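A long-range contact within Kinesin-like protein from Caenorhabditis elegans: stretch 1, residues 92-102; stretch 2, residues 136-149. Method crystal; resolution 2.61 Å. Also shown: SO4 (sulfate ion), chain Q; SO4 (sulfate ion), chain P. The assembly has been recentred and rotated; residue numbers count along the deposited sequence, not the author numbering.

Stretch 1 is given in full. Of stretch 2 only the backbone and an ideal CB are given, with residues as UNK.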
# COMPACT_ATOMS: atom_id res chain seq x y z
N GLY A 92 -13.13 -13.47 -7.86
CA GLY A 92 -12.72 -13.71 -6.49
C GLY A 92 -11.39 -13.05 -6.14
O GLY A 92 -10.79 -12.33 -6.93
N GLN A 93 -10.95 -13.32 -4.91
CA GLN A 93 -9.74 -12.68 -4.39
C GLN A 93 -8.52 -13.02 -5.24
O GLN A 93 -7.72 -12.15 -5.58
CB GLN A 93 -9.49 -13.12 -2.95
CG GLN A 93 -10.60 -12.78 -1.98
CD GLN A 93 -10.66 -11.31 -1.64
OE1 GLN A 93 -10.93 -10.47 -2.49
NE2 GLN A 93 -10.40 -10.99 -0.38
N ALA A 94 -8.37 -14.31 -5.58
CA ALA A 94 -7.22 -14.74 -6.37
C ALA A 94 -7.17 -14.02 -7.71
O ALA A 94 -6.09 -13.65 -8.19
CB ALA A 94 -7.26 -16.25 -6.57
N THR A 95 -8.32 -13.82 -8.35
CA THR A 95 -8.34 -13.12 -9.63
C THR A 95 -7.96 -11.66 -9.46
O THR A 95 -7.17 -11.12 -10.26
CB THR A 95 -9.72 -13.24 -10.29
OG1 THR A 95 -9.99 -14.62 -10.58
CG2 THR A 95 -9.77 -12.44 -11.57
N VAL A 96 -8.50 -11.00 -8.44
CA VAL A 96 -8.12 -9.62 -8.15
C VAL A 96 -6.62 -9.53 -7.89
O VAL A 96 -5.92 -8.71 -8.48
CB VAL A 96 -8.92 -9.07 -6.96
CG1 VAL A 96 -8.36 -7.72 -6.51
CG2 VAL A 96 -10.38 -8.93 -7.33
N PHE A 97 -6.10 -10.40 -7.02
CA PHE A 97 -4.70 -10.33 -6.61
C PHE A 97 -3.76 -10.42 -7.80
O PHE A 97 -2.81 -9.64 -7.91
CB PHE A 97 -4.40 -11.43 -5.59
CG PHE A 97 -2.95 -11.62 -5.32
CD1 PHE A 97 -2.22 -10.64 -4.65
CD2 PHE A 97 -2.29 -12.76 -5.74
CE1 PHE A 97 -0.87 -10.81 -4.39
CE2 PHE A 97 -0.95 -12.94 -5.50
CZ PHE A 97 -0.23 -11.96 -4.82
N GLU A 98 -3.99 -11.38 -8.70
CA GLU A 98 -3.10 -11.52 -9.85
C GLU A 98 -3.17 -10.31 -10.78
O GLU A 98 -2.15 -9.88 -11.32
CB GLU A 98 -3.42 -12.80 -10.62
CG GLU A 98 -3.28 -14.07 -9.81
CD GLU A 98 -3.36 -15.31 -10.68
OE1 GLU A 98 -3.08 -15.20 -11.89
OE2 GLU A 98 -3.71 -16.39 -10.15
N ARG A 99 -4.37 -9.77 -10.98
CA ARG A 99 -4.57 -8.65 -11.89
C ARG A 99 -4.15 -7.31 -11.27
O ARG A 99 -3.91 -6.35 -12.00
CB ARG A 99 -6.03 -8.62 -12.33
CG ARG A 99 -6.40 -7.59 -13.38
CD ARG A 99 -5.41 -7.57 -14.52
NE ARG A 99 -5.69 -6.50 -15.47
CZ ARG A 99 -5.35 -5.23 -15.29
NH1 ARG A 99 -4.71 -4.86 -14.19
NH2 ARG A 99 -5.65 -4.33 -16.21
N THR A 100 -4.03 -7.26 -9.95
CA THR A 100 -3.80 -6.03 -9.21
C THR A 100 -2.41 -5.93 -8.60
O THR A 100 -1.87 -4.82 -8.50
CB THR A 100 -4.87 -5.90 -8.11
OG1 THR A 100 -6.10 -5.45 -8.70
CG2 THR A 100 -4.49 -4.96 -7.04
N SER A 101 -1.78 -7.05 -8.23
CA SER A 101 -0.57 -7.03 -7.42
C SER A 101 0.64 -7.73 -8.01
O SER A 101 1.77 -7.39 -7.62
CB SER A 101 -0.85 -7.65 -6.04
OG SER A 101 -1.99 -7.06 -5.45
N VAL A 102 0.47 -8.68 -8.94
CA VAL A 102 1.60 -9.49 -9.37
C VAL A 102 2.63 -8.63 -10.10
O VAL A 102 3.84 -8.79 -9.91
CB VAL A 102 1.12 -10.67 -10.24
CG1 VAL A 102 2.27 -11.25 -11.06
CG2 VAL A 102 0.53 -11.76 -9.36
N UNK A 136 -9.35 -19.27 2.37
CA UNK A 136 -8.96 -19.48 0.98
C UNK A 136 -9.72 -18.54 0.04
O UNK A 136 -9.13 -17.97 -0.88
CB UNK A 136 -9.20 -20.94 0.58
N UNK A 137 -11.03 -18.37 0.26
CA UNK A 137 -11.82 -17.44 -0.53
C UNK A 137 -11.84 -16.02 0.02
O UNK A 137 -12.36 -15.12 -0.64
CB UNK A 137 -13.26 -17.96 -0.64
N UNK A 138 -11.26 -15.78 1.20
CA UNK A 138 -11.39 -14.49 1.86
C UNK A 138 -10.16 -13.59 1.88
O UNK A 138 -10.31 -12.37 2.01
CB UNK A 138 -11.82 -14.73 3.31
N UNK A 139 -8.96 -14.16 1.76
CA UNK A 139 -7.74 -13.38 1.96
C UNK A 139 -7.56 -12.34 0.86
O UNK A 139 -7.70 -12.65 -0.33
CB UNK A 139 -6.52 -14.30 2.01
N UNK A 140 -7.25 -11.11 1.27
CA UNK A 140 -7.13 -10.00 0.35
C UNK A 140 -5.73 -9.83 -0.19
O UNK A 140 -4.87 -10.70 -0.07
CB UNK A 140 -7.58 -8.71 1.04
N UNK A 141 -5.50 -8.66 -0.80
CA UNK A 141 -4.25 -8.39 -1.50
C UNK A 141 -3.05 -8.46 -0.56
O UNK A 141 -2.01 -9.03 -0.90
CB UNK A 141 -4.31 -7.02 -2.17
N UNK A 142 -3.18 -7.86 0.62
CA UNK A 142 -2.00 -7.65 1.46
C UNK A 142 -1.37 -8.97 1.90
O UNK A 142 -0.17 -9.16 1.66
CB UNK A 142 -2.37 -6.82 2.69
N UNK A 143 -2.10 -9.91 2.51
CA UNK A 143 -1.43 -11.16 2.92
C UNK A 143 -0.92 -11.96 1.73
O UNK A 143 0.17 -12.54 1.81
CB UNK A 143 -2.39 -12.03 3.74
N UNK A 144 -1.67 -12.00 0.63
CA UNK A 144 -1.20 -12.70 -0.56
C UNK A 144 0.08 -12.06 -1.09
O UNK A 144 1.00 -12.76 -1.53
CB UNK A 144 -2.28 -12.70 -1.64
N UNK A 145 0.13 -10.72 -1.10
CA UNK A 145 1.35 -10.03 -1.51
C UNK A 145 2.52 -10.41 -0.61
O UNK A 145 3.62 -10.72 -1.09
CB UNK A 145 1.14 -8.51 -1.49
N UNK A 146 2.31 -10.40 0.71
CA UNK A 146 3.37 -10.82 1.62
C UNK A 146 3.79 -12.26 1.35
O UNK A 146 4.99 -12.58 1.36
CB UNK A 146 2.91 -10.67 3.07
N UNK A 147 2.82 -13.15 1.12
CA UNK A 147 3.13 -14.54 0.79
C UNK A 147 4.01 -14.62 -0.44
O UNK A 147 5.08 -15.24 -0.42
CB UNK A 147 1.85 -15.34 0.57
N UNK A 148 3.58 -13.99 -1.54
CA UNK A 148 4.28 -14.12 -2.81
C UNK A 148 5.66 -13.50 -2.74
O UNK A 148 6.62 -14.04 -3.31
CB UNK A 148 3.47 -13.47 -3.94
N UNK A 149 5.79 -12.34 -2.07
CA UNK A 149 7.11 -11.73 -1.90
C UNK A 149 8.07 -12.71 -1.24
O UNK A 149 9.15 -13.00 -1.76
CB UNK A 149 7.01 -10.45 -1.07
S SO4 Q . -7.18 -8.72 -18.17
O1 SO4 Q . -7.60 -8.96 -16.79
O2 SO4 Q . -8.05 -9.45 -19.08
O3 SO4 Q . -7.25 -7.28 -18.46
O4 SO4 Q . -5.81 -9.18 -18.34
S SO4 P . -8.62 -22.23 4.73
O1 SO4 P . -7.72 -23.17 4.08
O2 SO4 P . -9.63 -22.95 5.49
O3 SO4 P . -9.29 -21.41 3.72
O4 SO4 P . -7.86 -21.37 5.63

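Position 136, in the loop, has its CA-to-CB bond directed away from stretch 1, so almost any residue would suit; it is Glu 136, whose backbone N donates a hydrogen bond to O3 of a sulfate (chain P). Position 137 also points away, and again the choice is wide. Thr 137 meets stretch 1 through its backbone, its O lying 3.2 Å from Gln 93 CG.

At 138 the backbone carbonyl faces the amide of Gln 93, while a CB would point away; phi and psi of -107° and -23° are open to most residues. The residue is Gly 138, and Gln 93 NE2 donates a hydrogen bond to its O at 2.8 Å. Position 139 points sideways, with no stretch 1 atom near its ideal CB, and many residues would fit. In Thr 139 the carbonyl O again lies close to stretch 1, 3.2 Å from Gln 93 NE2.

Position 140 is the N-cap of the following helix, where Ser, Thr, Asp, Asn or Gly is common. Its ideal CB would lie 3.9 Å from Gln 93 NE2, close but tolerable. Gly 140 has no side chain there, and its CA lies 3.5 Å from Gln 93 NE2.

Position 141 points sideways, but Val 96, Phe 97, Thr 100 and Ser 101 form a largely apolar hollow beside it. Leu, Met or Ile could reach in. Leu 141, with chi1 m and chi2 t, does so: CD2 lies 3.7 Å from Val 96 CG1, and CD1 lies 3.7 Å from Thr 100 CG2.

Position 142 points away and 143 sideways; stretch 1 leaves both choices wide, and the first turn tolerates even Pro, whose missing amide hydrogen costs little. They are Leu 142 and Pro 143.

Position 144 points toward the Phe 97 ring, so an aliphatic base suits, as in Leu, Met, Lys or Arg, the longer ones able to reach past the ring. Arg 144 sets its CB over one ring face, 3.6 Å from the centroid, a CH-pi contact. Its guanidinium, with Gln 93 C and Ala 94 N over one face, returns to the loop: NE donates to Thr 139 O at 2.8 Å and NH2 to Glu 136 O at 3.0 Å.

Position 145, sideways between Phe 97 and Ser 101, favours a small residue such as Ala, Ser, Thr or Val. Thr 145 OG1 donates to Leu 141 O at 2.9 Å and lies at the Phe 97 ring edge.

Position 146 points away and 147 sideways, so most helix-compatible residues would serve; Leu 146 and Asp 147 do not touch stretch 1, and the Asp carboxylate is hydrogen-bonded elsewhere in the structure. Position 148 points toward the ring tip, inviting Val, Ile or Leu; Val 148 CG2 lies 3.5 Å from Phe 97 CZ. At 149, out of reach, stretch 1 cannot choose; it is Ile 149.

Stretch 2 136-149: ETGTGLLPRTLDVI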
# COMPACT_ATOMS: atom_id res chain seq x y z
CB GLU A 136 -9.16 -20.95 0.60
CG GLU A 136 -9.20 -21.24 -0.89
CD GLU A 136 -9.32 -22.72 -1.15
OE1 GLU A 136 -8.91 -23.50 -0.25
OE2 GLU A 136 -9.80 -23.12 -2.23
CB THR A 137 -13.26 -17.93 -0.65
OG1 THR A 137 -13.83 -18.06 0.66
CG2 THR A 137 -13.31 -19.27 -1.37
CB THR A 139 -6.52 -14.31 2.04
OG1 THR A 139 -6.58 -15.08 3.24
CG2 THR A 139 -5.24 -13.51 2.03
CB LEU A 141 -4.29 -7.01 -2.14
CG LEU A 141 -5.46 -6.73 -3.06
CD1 LEU A 141 -5.48 -5.27 -3.46
CD2 LEU A 141 -5.38 -7.64 -4.28
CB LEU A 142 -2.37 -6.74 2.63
CG LEU A 142 -1.29 -6.28 3.60
CD1 LEU A 142 -1.66 -4.89 4.10
CD2 LEU A 142 -1.13 -7.25 4.75
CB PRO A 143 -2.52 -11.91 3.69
CG PRO A 143 -3.53 -10.87 4.06
CD PRO A 143 -3.52 -9.91 2.92
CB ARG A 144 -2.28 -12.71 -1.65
CG ARG A 144 -3.54 -13.46 -1.26
CD ARG A 144 -4.56 -13.42 -2.38
NE ARG A 144 -5.85 -13.94 -1.95
CZ ARG A 144 -6.24 -15.20 -2.13
NH1 ARG A 144 -5.44 -16.06 -2.75
NH2 ARG A 144 -7.43 -15.60 -1.70
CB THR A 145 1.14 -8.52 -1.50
OG1 THR A 145 0.18 -8.17 -2.51
CG2 THR A 145 2.44 -7.81 -1.80
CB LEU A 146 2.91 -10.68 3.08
CG LEU A 146 2.72 -9.27 3.62
CD1 LEU A 146 1.99 -9.33 4.97
CD2 LEU A 146 4.06 -8.55 3.75
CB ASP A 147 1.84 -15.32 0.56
CG ASP A 147 1.13 -15.68 1.85
OD1 ASP A 147 1.81 -15.87 2.88
OD2 ASP A 147 -0.12 -15.79 1.82
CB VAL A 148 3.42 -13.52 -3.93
CG1 VAL A 148 4.21 -13.41 -5.21
CG2 VAL A 148 2.18 -14.37 -4.14
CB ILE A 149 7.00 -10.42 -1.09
CG1 ILE A 149 6.40 -9.30 -1.95
CG2 ILE A 149 8.37 -9.98 -0.56
CD1 ILE A 149 5.96 -8.10 -1.13
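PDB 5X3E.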